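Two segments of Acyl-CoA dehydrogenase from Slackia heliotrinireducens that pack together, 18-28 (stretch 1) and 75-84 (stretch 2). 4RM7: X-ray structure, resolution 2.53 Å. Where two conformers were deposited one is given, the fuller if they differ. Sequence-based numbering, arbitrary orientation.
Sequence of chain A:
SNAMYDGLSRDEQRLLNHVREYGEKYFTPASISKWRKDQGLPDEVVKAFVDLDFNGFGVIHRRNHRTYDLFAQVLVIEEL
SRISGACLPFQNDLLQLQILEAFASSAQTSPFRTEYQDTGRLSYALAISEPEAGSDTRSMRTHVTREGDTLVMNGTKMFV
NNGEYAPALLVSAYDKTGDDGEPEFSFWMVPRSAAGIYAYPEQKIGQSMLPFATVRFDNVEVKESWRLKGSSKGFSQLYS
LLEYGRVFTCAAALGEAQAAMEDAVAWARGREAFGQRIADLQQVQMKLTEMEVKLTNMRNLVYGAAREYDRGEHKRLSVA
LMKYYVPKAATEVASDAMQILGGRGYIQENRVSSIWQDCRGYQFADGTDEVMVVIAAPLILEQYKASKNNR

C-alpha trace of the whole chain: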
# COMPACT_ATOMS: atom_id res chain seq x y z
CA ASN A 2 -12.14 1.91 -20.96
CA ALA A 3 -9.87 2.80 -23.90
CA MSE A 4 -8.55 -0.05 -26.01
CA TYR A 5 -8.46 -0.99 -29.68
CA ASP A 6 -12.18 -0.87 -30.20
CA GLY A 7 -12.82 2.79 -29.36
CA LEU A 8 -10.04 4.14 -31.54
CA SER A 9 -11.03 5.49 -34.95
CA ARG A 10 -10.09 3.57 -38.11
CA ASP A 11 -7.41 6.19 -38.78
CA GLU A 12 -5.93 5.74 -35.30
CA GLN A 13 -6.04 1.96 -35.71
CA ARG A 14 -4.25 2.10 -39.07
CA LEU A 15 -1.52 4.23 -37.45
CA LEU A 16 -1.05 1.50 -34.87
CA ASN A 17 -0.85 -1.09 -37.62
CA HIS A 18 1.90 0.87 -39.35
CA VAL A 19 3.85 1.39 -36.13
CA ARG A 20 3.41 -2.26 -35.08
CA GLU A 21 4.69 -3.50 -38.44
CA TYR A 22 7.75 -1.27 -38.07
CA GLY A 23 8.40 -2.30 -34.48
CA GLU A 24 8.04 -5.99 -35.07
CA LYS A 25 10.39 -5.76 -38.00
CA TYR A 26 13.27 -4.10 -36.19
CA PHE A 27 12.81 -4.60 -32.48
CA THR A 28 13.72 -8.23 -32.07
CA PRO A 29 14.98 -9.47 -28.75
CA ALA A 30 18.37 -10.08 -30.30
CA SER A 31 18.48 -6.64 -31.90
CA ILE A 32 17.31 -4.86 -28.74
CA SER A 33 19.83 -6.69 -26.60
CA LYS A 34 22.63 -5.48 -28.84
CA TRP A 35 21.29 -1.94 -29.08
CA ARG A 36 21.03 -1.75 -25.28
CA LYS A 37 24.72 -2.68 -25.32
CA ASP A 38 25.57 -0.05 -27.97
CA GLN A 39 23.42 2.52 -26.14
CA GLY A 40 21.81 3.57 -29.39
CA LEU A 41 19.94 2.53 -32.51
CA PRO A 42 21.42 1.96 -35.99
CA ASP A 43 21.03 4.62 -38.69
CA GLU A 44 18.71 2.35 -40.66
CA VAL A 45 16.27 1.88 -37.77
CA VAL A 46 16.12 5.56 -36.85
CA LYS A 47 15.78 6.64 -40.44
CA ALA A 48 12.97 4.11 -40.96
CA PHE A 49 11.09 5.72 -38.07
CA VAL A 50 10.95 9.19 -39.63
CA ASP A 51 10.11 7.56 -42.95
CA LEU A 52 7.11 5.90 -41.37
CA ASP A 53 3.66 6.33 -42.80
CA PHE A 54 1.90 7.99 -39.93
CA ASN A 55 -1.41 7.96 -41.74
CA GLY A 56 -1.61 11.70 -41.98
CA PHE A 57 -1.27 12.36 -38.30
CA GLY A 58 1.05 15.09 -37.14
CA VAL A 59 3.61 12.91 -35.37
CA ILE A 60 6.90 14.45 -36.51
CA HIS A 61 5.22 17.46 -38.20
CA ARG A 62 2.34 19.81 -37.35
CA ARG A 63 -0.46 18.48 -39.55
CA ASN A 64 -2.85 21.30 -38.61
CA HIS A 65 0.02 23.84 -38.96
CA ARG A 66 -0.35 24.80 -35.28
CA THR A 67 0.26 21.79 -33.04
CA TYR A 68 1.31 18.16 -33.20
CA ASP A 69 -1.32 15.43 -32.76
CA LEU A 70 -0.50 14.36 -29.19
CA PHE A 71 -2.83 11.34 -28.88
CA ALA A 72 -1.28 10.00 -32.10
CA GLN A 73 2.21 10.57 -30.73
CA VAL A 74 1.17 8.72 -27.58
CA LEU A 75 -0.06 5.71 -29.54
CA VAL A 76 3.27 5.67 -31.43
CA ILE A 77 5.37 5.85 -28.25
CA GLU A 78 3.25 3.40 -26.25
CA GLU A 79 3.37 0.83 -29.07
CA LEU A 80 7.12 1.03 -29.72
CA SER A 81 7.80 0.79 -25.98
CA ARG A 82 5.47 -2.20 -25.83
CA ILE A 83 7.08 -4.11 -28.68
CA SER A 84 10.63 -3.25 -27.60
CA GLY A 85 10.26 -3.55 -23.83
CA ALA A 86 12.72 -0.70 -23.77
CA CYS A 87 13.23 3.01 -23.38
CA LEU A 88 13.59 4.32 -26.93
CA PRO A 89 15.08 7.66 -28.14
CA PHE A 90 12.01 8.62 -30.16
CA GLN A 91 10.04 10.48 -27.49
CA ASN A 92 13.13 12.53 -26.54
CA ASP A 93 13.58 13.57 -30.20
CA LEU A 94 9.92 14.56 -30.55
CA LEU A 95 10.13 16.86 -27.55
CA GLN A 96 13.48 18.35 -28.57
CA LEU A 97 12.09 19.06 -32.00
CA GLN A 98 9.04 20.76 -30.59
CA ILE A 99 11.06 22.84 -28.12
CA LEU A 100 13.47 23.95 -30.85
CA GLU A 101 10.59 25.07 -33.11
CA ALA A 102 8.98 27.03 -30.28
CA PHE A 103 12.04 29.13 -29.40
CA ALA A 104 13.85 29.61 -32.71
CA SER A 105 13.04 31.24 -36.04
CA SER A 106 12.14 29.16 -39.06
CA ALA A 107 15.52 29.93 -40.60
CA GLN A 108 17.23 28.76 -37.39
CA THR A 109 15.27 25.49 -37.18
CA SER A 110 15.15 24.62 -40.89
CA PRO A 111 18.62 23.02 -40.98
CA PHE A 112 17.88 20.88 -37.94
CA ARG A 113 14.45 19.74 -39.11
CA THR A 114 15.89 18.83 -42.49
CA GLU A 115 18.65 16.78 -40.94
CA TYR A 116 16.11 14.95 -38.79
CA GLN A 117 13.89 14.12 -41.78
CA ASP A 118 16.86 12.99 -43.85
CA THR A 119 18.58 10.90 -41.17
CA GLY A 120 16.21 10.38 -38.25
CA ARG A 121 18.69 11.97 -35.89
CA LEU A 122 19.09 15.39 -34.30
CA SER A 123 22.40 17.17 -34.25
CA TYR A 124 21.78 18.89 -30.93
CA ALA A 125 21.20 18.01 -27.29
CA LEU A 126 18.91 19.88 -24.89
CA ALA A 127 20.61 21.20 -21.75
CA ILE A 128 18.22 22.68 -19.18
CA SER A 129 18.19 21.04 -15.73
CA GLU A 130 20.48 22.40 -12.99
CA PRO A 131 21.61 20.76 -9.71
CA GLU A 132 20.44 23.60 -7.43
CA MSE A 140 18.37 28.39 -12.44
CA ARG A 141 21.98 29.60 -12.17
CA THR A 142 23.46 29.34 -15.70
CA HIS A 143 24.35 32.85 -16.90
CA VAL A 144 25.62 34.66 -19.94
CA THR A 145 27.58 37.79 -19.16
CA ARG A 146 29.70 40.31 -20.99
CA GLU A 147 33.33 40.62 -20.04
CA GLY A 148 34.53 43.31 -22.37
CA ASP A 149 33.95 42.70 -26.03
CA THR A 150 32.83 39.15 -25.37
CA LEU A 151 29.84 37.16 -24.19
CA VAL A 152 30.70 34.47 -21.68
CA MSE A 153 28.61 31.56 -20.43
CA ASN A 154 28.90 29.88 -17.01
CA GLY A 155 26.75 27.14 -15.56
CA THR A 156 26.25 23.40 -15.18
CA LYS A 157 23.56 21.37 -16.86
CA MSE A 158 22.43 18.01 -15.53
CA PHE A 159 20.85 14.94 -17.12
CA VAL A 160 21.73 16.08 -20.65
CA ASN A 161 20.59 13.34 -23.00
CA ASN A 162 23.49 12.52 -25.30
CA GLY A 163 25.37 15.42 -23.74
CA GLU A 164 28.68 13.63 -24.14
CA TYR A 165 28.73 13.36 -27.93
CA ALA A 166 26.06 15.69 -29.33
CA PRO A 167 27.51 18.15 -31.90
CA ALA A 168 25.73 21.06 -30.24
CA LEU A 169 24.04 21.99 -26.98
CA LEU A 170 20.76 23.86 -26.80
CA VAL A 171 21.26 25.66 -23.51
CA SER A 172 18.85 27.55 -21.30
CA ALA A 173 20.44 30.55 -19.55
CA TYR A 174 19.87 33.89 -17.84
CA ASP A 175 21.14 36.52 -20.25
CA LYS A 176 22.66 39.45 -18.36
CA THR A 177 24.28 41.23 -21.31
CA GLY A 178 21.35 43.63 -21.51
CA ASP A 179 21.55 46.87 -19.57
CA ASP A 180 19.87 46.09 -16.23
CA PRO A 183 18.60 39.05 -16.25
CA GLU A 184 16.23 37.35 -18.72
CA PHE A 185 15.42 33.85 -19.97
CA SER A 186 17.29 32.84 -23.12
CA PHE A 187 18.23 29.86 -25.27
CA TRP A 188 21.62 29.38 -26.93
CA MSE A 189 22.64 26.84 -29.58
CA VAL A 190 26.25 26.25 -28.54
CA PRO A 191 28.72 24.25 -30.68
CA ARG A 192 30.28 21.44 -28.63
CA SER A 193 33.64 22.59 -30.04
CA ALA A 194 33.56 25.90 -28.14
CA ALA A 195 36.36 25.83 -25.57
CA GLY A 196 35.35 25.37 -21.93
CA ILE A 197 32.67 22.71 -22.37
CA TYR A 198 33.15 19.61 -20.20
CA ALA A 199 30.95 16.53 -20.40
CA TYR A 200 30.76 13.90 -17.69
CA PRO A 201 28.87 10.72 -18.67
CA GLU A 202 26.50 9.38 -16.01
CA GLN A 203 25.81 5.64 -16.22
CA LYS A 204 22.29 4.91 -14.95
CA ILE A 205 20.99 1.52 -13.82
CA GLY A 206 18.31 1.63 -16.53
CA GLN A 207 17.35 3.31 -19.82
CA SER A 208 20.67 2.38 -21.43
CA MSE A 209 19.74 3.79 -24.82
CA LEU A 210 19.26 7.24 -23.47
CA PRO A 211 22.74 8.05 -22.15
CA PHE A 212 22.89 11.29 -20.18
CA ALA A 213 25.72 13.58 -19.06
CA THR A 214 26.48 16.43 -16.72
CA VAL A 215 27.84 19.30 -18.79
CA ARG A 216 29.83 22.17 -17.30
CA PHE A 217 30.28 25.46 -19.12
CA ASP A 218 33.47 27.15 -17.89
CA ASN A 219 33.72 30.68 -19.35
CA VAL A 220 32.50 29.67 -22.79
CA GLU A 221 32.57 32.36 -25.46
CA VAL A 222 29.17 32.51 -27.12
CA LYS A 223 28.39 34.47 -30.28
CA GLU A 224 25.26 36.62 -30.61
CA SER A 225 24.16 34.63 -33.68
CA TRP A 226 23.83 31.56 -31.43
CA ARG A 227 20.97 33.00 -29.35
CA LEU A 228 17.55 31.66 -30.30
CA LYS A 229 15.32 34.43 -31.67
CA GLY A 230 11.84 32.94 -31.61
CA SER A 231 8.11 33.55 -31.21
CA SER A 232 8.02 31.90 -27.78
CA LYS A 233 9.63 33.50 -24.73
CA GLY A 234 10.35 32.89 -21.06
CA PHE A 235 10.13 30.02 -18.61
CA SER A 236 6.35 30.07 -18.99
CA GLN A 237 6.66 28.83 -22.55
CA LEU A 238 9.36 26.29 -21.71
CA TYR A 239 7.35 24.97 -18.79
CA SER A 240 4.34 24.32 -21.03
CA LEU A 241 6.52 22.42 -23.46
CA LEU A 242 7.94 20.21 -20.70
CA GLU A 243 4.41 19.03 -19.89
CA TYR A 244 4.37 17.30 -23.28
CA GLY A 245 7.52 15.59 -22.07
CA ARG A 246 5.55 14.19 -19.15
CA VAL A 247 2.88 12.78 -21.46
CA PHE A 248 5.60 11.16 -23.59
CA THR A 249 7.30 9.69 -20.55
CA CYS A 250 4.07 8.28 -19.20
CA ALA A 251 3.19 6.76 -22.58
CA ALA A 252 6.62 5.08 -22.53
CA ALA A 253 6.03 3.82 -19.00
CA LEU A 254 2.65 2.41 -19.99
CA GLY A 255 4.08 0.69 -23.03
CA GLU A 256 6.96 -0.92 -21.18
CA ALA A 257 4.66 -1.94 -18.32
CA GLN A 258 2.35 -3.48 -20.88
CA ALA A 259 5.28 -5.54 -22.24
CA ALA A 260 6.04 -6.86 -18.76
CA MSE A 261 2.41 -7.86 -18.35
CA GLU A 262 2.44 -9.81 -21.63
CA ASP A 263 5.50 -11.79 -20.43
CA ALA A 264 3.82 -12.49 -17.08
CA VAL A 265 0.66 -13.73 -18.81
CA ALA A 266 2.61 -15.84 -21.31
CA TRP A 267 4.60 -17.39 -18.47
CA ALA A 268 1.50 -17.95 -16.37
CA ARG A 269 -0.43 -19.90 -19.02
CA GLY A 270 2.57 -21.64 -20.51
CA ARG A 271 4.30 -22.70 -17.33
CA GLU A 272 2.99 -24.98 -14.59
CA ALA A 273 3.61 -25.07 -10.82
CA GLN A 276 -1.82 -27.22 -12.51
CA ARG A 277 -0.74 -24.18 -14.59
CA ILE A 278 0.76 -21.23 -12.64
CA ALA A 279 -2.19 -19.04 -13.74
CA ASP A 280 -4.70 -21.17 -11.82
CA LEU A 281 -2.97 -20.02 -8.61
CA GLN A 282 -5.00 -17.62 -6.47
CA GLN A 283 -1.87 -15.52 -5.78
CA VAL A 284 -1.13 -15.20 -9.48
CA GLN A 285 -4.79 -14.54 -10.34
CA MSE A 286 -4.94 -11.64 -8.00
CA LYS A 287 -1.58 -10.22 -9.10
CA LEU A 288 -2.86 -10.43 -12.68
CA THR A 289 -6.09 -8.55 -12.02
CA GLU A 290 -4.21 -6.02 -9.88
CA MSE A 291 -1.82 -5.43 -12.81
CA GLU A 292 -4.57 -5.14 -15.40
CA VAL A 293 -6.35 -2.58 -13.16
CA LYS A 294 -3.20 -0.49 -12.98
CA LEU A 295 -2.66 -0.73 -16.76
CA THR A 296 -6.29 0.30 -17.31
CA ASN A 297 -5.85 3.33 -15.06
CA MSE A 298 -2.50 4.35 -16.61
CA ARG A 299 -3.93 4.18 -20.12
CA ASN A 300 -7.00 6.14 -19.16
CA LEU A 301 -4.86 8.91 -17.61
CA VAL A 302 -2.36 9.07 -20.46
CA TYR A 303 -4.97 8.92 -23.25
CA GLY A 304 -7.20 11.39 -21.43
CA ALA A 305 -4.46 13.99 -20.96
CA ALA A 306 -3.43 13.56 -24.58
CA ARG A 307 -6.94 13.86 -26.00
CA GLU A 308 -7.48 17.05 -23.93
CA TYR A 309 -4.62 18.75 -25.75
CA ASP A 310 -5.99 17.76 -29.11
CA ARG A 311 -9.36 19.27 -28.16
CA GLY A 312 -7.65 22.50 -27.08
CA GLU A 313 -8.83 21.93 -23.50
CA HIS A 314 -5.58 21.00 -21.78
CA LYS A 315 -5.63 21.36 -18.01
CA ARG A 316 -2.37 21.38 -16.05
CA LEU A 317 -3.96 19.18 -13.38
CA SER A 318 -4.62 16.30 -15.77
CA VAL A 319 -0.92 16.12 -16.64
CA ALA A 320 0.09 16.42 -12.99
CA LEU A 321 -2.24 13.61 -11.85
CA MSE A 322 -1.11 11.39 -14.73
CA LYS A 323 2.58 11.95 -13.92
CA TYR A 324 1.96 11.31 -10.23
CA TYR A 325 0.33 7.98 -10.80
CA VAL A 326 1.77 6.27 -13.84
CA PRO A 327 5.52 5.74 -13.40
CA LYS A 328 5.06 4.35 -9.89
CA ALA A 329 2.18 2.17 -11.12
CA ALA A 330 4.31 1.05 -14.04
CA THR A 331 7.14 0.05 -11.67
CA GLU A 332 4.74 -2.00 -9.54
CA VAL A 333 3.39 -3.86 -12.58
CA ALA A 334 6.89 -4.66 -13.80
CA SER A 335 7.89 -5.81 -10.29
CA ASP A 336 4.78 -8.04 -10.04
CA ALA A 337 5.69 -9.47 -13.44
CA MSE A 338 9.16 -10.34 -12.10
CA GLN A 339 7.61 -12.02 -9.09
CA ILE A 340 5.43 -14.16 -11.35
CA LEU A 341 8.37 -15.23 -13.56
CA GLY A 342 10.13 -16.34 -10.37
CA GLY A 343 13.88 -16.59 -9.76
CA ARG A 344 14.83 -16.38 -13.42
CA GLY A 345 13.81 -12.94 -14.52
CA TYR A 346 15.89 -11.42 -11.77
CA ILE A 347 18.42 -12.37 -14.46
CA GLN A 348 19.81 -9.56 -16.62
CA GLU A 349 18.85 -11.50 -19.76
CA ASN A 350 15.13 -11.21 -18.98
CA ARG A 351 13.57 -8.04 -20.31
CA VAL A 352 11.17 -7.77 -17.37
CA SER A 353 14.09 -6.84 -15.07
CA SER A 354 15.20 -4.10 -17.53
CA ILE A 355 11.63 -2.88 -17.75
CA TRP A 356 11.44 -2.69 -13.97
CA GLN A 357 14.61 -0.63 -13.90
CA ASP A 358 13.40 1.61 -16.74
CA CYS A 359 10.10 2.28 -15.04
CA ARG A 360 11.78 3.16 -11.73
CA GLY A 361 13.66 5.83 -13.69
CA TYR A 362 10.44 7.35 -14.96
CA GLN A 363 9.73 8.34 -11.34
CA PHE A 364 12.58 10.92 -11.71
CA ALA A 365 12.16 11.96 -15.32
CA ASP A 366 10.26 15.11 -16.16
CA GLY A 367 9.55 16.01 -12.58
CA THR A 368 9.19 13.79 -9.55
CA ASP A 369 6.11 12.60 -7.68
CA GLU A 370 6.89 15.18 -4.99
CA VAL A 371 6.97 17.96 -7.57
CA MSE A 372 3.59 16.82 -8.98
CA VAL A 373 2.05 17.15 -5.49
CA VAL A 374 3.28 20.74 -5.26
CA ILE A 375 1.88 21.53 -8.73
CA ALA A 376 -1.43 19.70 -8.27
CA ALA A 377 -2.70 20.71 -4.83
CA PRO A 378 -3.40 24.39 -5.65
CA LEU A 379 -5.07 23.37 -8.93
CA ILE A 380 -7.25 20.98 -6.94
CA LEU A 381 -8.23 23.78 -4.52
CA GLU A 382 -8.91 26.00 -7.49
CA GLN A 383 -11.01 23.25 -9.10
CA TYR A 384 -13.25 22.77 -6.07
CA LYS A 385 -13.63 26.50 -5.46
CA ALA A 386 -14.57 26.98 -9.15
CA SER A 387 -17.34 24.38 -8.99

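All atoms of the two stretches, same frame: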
# COMPACT_ATOMS: atom_id res chain seq x y z
N HIS A 18 0.66 0.44 -38.71
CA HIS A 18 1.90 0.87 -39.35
C HIS A 18 3.06 0.85 -38.36
O HIS A 18 4.14 0.36 -38.67
CB HIS A 18 1.75 2.27 -39.94
CG HIS A 18 0.66 2.36 -40.97
ND1 HIS A 18 0.30 3.56 -41.57
CD2 HIS A 18 -0.14 1.42 -41.52
CE1 HIS A 18 -0.67 3.34 -42.43
NE2 HIS A 18 -0.96 2.05 -42.42
N VAL A 19 2.82 1.36 -37.16
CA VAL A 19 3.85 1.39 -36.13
C VAL A 19 4.21 -0.02 -35.67
O VAL A 19 5.38 -0.33 -35.49
CB VAL A 19 3.40 2.24 -34.94
CG1 VAL A 19 4.39 2.12 -33.79
CG2 VAL A 19 3.28 3.69 -35.39
N ARG A 20 3.21 -0.88 -35.50
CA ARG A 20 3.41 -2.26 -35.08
C ARG A 20 4.17 -3.09 -36.12
O ARG A 20 4.94 -3.99 -35.76
CB ARG A 20 2.05 -2.91 -34.78
CG ARG A 20 2.10 -4.40 -34.45
CD ARG A 20 0.78 -4.90 -33.85
NE ARG A 20 -0.41 -4.33 -34.49
CZ ARG A 20 -1.28 -3.53 -33.88
NH1 ARG A 20 -1.11 -3.18 -32.60
NH2 ARG A 20 -2.32 -3.07 -34.56
N GLU A 21 3.97 -2.80 -37.39
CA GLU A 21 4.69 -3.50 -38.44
C GLU A 21 6.16 -3.04 -38.44
O GLU A 21 7.07 -3.85 -38.60
CB GLU A 21 4.00 -3.28 -39.80
CG GLU A 21 4.89 -3.39 -41.00
CD GLU A 21 4.10 -3.49 -42.31
OE1 GLU A 21 2.98 -4.06 -42.28
OE2 GLU A 21 4.61 -3.01 -43.35
N TYR A 22 6.40 -1.76 -38.21
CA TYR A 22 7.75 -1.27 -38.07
C TYR A 22 8.46 -1.83 -36.84
O TYR A 22 9.61 -2.23 -36.92
CB TYR A 22 7.74 0.26 -38.02
CG TYR A 22 8.98 0.91 -37.45
CD1 TYR A 22 10.13 0.98 -38.18
CD2 TYR A 22 8.98 1.45 -36.19
CE1 TYR A 22 11.26 1.57 -37.67
CE2 TYR A 22 10.11 2.03 -35.67
CZ TYR A 22 11.24 2.09 -36.42
OH TYR A 22 12.36 2.67 -35.91
N GLY A 23 7.78 -1.84 -35.71
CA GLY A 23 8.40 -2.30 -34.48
C GLY A 23 8.76 -3.76 -34.49
O GLY A 23 9.82 -4.16 -34.06
N GLU A 24 7.85 -4.56 -35.00
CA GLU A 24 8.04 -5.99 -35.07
C GLU A 24 9.19 -6.33 -35.97
O GLU A 24 9.91 -7.28 -35.74
CB GLU A 24 6.76 -6.67 -35.53
CG GLU A 24 5.85 -7.01 -34.37
CD GLU A 24 4.49 -7.45 -34.83
OE1 GLU A 24 4.34 -7.75 -36.02
OE2 GLU A 24 3.58 -7.51 -34.00
N LYS A 25 9.32 -5.57 -37.05
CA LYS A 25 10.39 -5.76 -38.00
C LYS A 25 11.77 -5.52 -37.44
O LYS A 25 12.68 -6.29 -37.68
CB LYS A 25 10.15 -4.84 -39.19
CG LYS A 25 11.25 -4.79 -40.22
CD LYS A 25 10.68 -4.21 -41.50
CE LYS A 25 11.77 -3.72 -42.43
NZ LYS A 25 12.94 -4.62 -42.41
N TYR A 26 11.95 -4.44 -36.69
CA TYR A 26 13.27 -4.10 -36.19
C TYR A 26 13.55 -4.52 -34.77
O TYR A 26 14.65 -4.91 -34.45
CB TYR A 26 13.54 -2.62 -36.35
CG TYR A 26 13.66 -2.19 -37.78
CD1 TYR A 26 14.80 -2.47 -38.52
CD2 TYR A 26 12.65 -1.50 -38.41
CE1 TYR A 26 14.92 -2.08 -39.83
CE2 TYR A 26 12.76 -1.11 -39.72
CZ TYR A 26 13.89 -1.40 -40.42
OH TYR A 26 13.98 -1.01 -41.72
N PHE A 27 12.57 -4.40 -33.90
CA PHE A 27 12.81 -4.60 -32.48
C PHE A 27 12.67 -6.04 -32.04
O PHE A 27 11.76 -6.39 -31.32
CB PHE A 27 11.94 -3.67 -31.66
CG PHE A 27 12.19 -2.23 -31.96
CD1 PHE A 27 13.40 -1.66 -31.68
CD2 PHE A 27 11.21 -1.46 -32.54
CE1 PHE A 27 13.63 -0.33 -31.96
CE2 PHE A 27 11.44 -0.14 -32.82
CZ PHE A 27 12.65 0.43 -32.54
N THR A 28 13.59 -6.86 -32.51
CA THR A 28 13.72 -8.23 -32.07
C THR A 28 14.45 -8.28 -30.76
O THR A 28 15.20 -7.37 -30.42
CB THR A 28 14.49 -9.07 -33.09
OG1 THR A 28 15.75 -8.46 -33.34
CG2 THR A 28 13.72 -9.15 -34.37
N LEU A 75 0.13 7.06 -29.01
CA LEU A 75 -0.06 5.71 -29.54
C LEU A 75 1.26 5.20 -30.14
O LEU A 75 1.60 4.02 -29.97
CB LEU A 75 -1.18 5.68 -30.58
CG LEU A 75 -2.59 6.02 -30.09
CD1 LEU A 75 -3.56 6.05 -31.27
CD2 LEU A 75 -3.07 5.04 -29.01
N VAL A 76 2.00 6.08 -30.81
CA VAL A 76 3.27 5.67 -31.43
C VAL A 76 4.25 5.26 -30.33
O VAL A 76 4.77 4.15 -30.35
CB VAL A 76 3.88 6.78 -32.32
CG1 VAL A 76 5.32 6.50 -32.65
CG2 VAL A 76 3.10 6.92 -33.61
N ILE A 77 4.43 6.13 -29.34
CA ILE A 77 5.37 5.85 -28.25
C ILE A 77 4.98 4.66 -27.39
O ILE A 77 5.82 3.83 -27.05
CB ILE A 77 5.55 7.07 -27.37
CG1 ILE A 77 6.18 8.18 -28.20
CG2 ILE A 77 6.41 6.73 -26.14
CD1 ILE A 77 5.89 9.54 -27.67
N GLU A 78 3.69 4.54 -27.05
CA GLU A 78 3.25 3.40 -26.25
C GLU A 78 3.49 2.08 -27.01
O GLU A 78 3.95 1.10 -26.43
CB GLU A 78 1.77 3.53 -25.87
CG GLU A 78 1.14 2.24 -25.36
CD GLU A 78 -0.39 2.30 -25.22
OE1 GLU A 78 -1.04 3.05 -25.98
OE2 GLU A 78 -0.96 1.58 -24.36
N GLU A 79 3.22 2.06 -28.31
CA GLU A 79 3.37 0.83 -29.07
C GLU A 79 4.82 0.41 -29.26
O GLU A 79 5.14 -0.78 -29.19
CB GLU A 79 2.67 0.94 -30.43
CG GLU A 79 2.70 -0.35 -31.29
CD GLU A 79 2.06 -1.60 -30.63
OE1 GLU A 79 1.59 -1.57 -29.46
OE2 GLU A 79 2.02 -2.65 -31.30
N LEU A 80 5.72 1.37 -29.51
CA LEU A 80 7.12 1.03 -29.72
C LEU A 80 7.74 0.56 -28.41
O LEU A 80 8.56 -0.35 -28.40
CB LEU A 80 7.89 2.23 -30.29
CG LEU A 80 7.44 2.56 -31.71
CD1 LEU A 80 8.18 3.74 -32.24
CD2 LEU A 80 7.63 1.35 -32.63
N SER A 81 7.32 1.17 -27.31
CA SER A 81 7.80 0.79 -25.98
C SER A 81 7.28 -0.58 -25.61
O SER A 81 7.95 -1.33 -24.89
CB SER A 81 7.38 1.80 -24.92
OG SER A 81 7.78 3.11 -25.27
N ARG A 82 6.09 -0.90 -26.11
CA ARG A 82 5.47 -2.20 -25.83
C ARG A 82 6.21 -3.31 -26.55
O ARG A 82 6.58 -4.31 -25.95
CB ARG A 82 4.00 -2.21 -26.23
CG ARG A 82 3.28 -3.52 -25.90
CD ARG A 82 1.91 -3.58 -26.57
NE ARG A 82 2.02 -3.75 -28.01
CZ ARG A 82 2.36 -4.90 -28.58
NH1 ARG A 82 2.62 -5.97 -27.82
NH2 ARG A 82 2.47 -4.98 -29.90
N ILE A 83 6.39 -3.13 -27.86
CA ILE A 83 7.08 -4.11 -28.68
C ILE A 83 8.53 -4.27 -28.23
O ILE A 83 9.03 -5.38 -28.14
CB ILE A 83 7.04 -3.73 -30.17
CG1 ILE A 83 5.61 -3.79 -30.71
CG2 ILE A 83 7.95 -4.64 -31.00
CD1 ILE A 83 5.45 -3.01 -31.99
N SER A 84 9.21 -3.17 -27.92
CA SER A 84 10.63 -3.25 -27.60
C SER A 84 10.91 -3.66 -26.16
O SER A 84 11.94 -4.25 -25.88
CB SER A 84 11.32 -1.92 -27.85
OG SER A 84 10.92 -1.00 -26.87
O HOH W 1 3.89 -7.16 -31.13
O HOH W 2 11.53 -7.40 -28.69

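How does the contact begin at the start of stretch 2? The two helices run in nearly the same direction, 28° apart, with axes 9.3 Å apart at closest approach, and V76 is the first residue of stretch 2 to touch its neighbour. Its CG2 lies 3.7 Å from CG2 of V19, whose CA-to-CB bond points toward the second helix. Both residues are buried, and their wholly apolar side chains ask for no hydrogen-bond partner there.

What does a buried glutamate do at E79? Its side chain turns at chi2 (58°, p), and its carboxylate is held by arginines from both helices. R82, one turn along, donates from NE to E79 OE1 (2.7 Å) and from NH2 to E79 OE2 (2.8 Å), both nearly straight. R20 adds a salt bridge across the contact, its NH1 3.4 Å from E79 OE2, though as a hydrogen bond this is weak. The aliphatic part of E79 still serves packing, with CG 3.9 Å from V19 CG1.

Why is L80 so central? Its CB points sideways, but the end of the side chain comes nearer, and L80 CD2 reaches four residues: V19 CG1 at 3.5 Å, Y22 CD2 at the edge of its ring at 3.8 Å, F27 CE2 at 4.1 Å and G23 CA at 4.2 Å. A leucine suits this place because its side chain is long enough to bring a methyl in among V19, Y22 and F27, and is wholly apolar.

How do the last residues close the contact? R82 also reaches stretch 1 through a water, which accepts from R82 NH2 and donates to E24 OE2, both at 2.9 Å. I83 points toward G23, where the absence of a side chain matters: an ideal CB there would sit 2.6 Å from I83 CD1, a clash. I83 CG2 lies 3.6 Å from G23 O. Finally S84, its OG bonded to L80 O (2.9 Å), places CB 4.2 Å from F27 CG, with OG turned to its own helix.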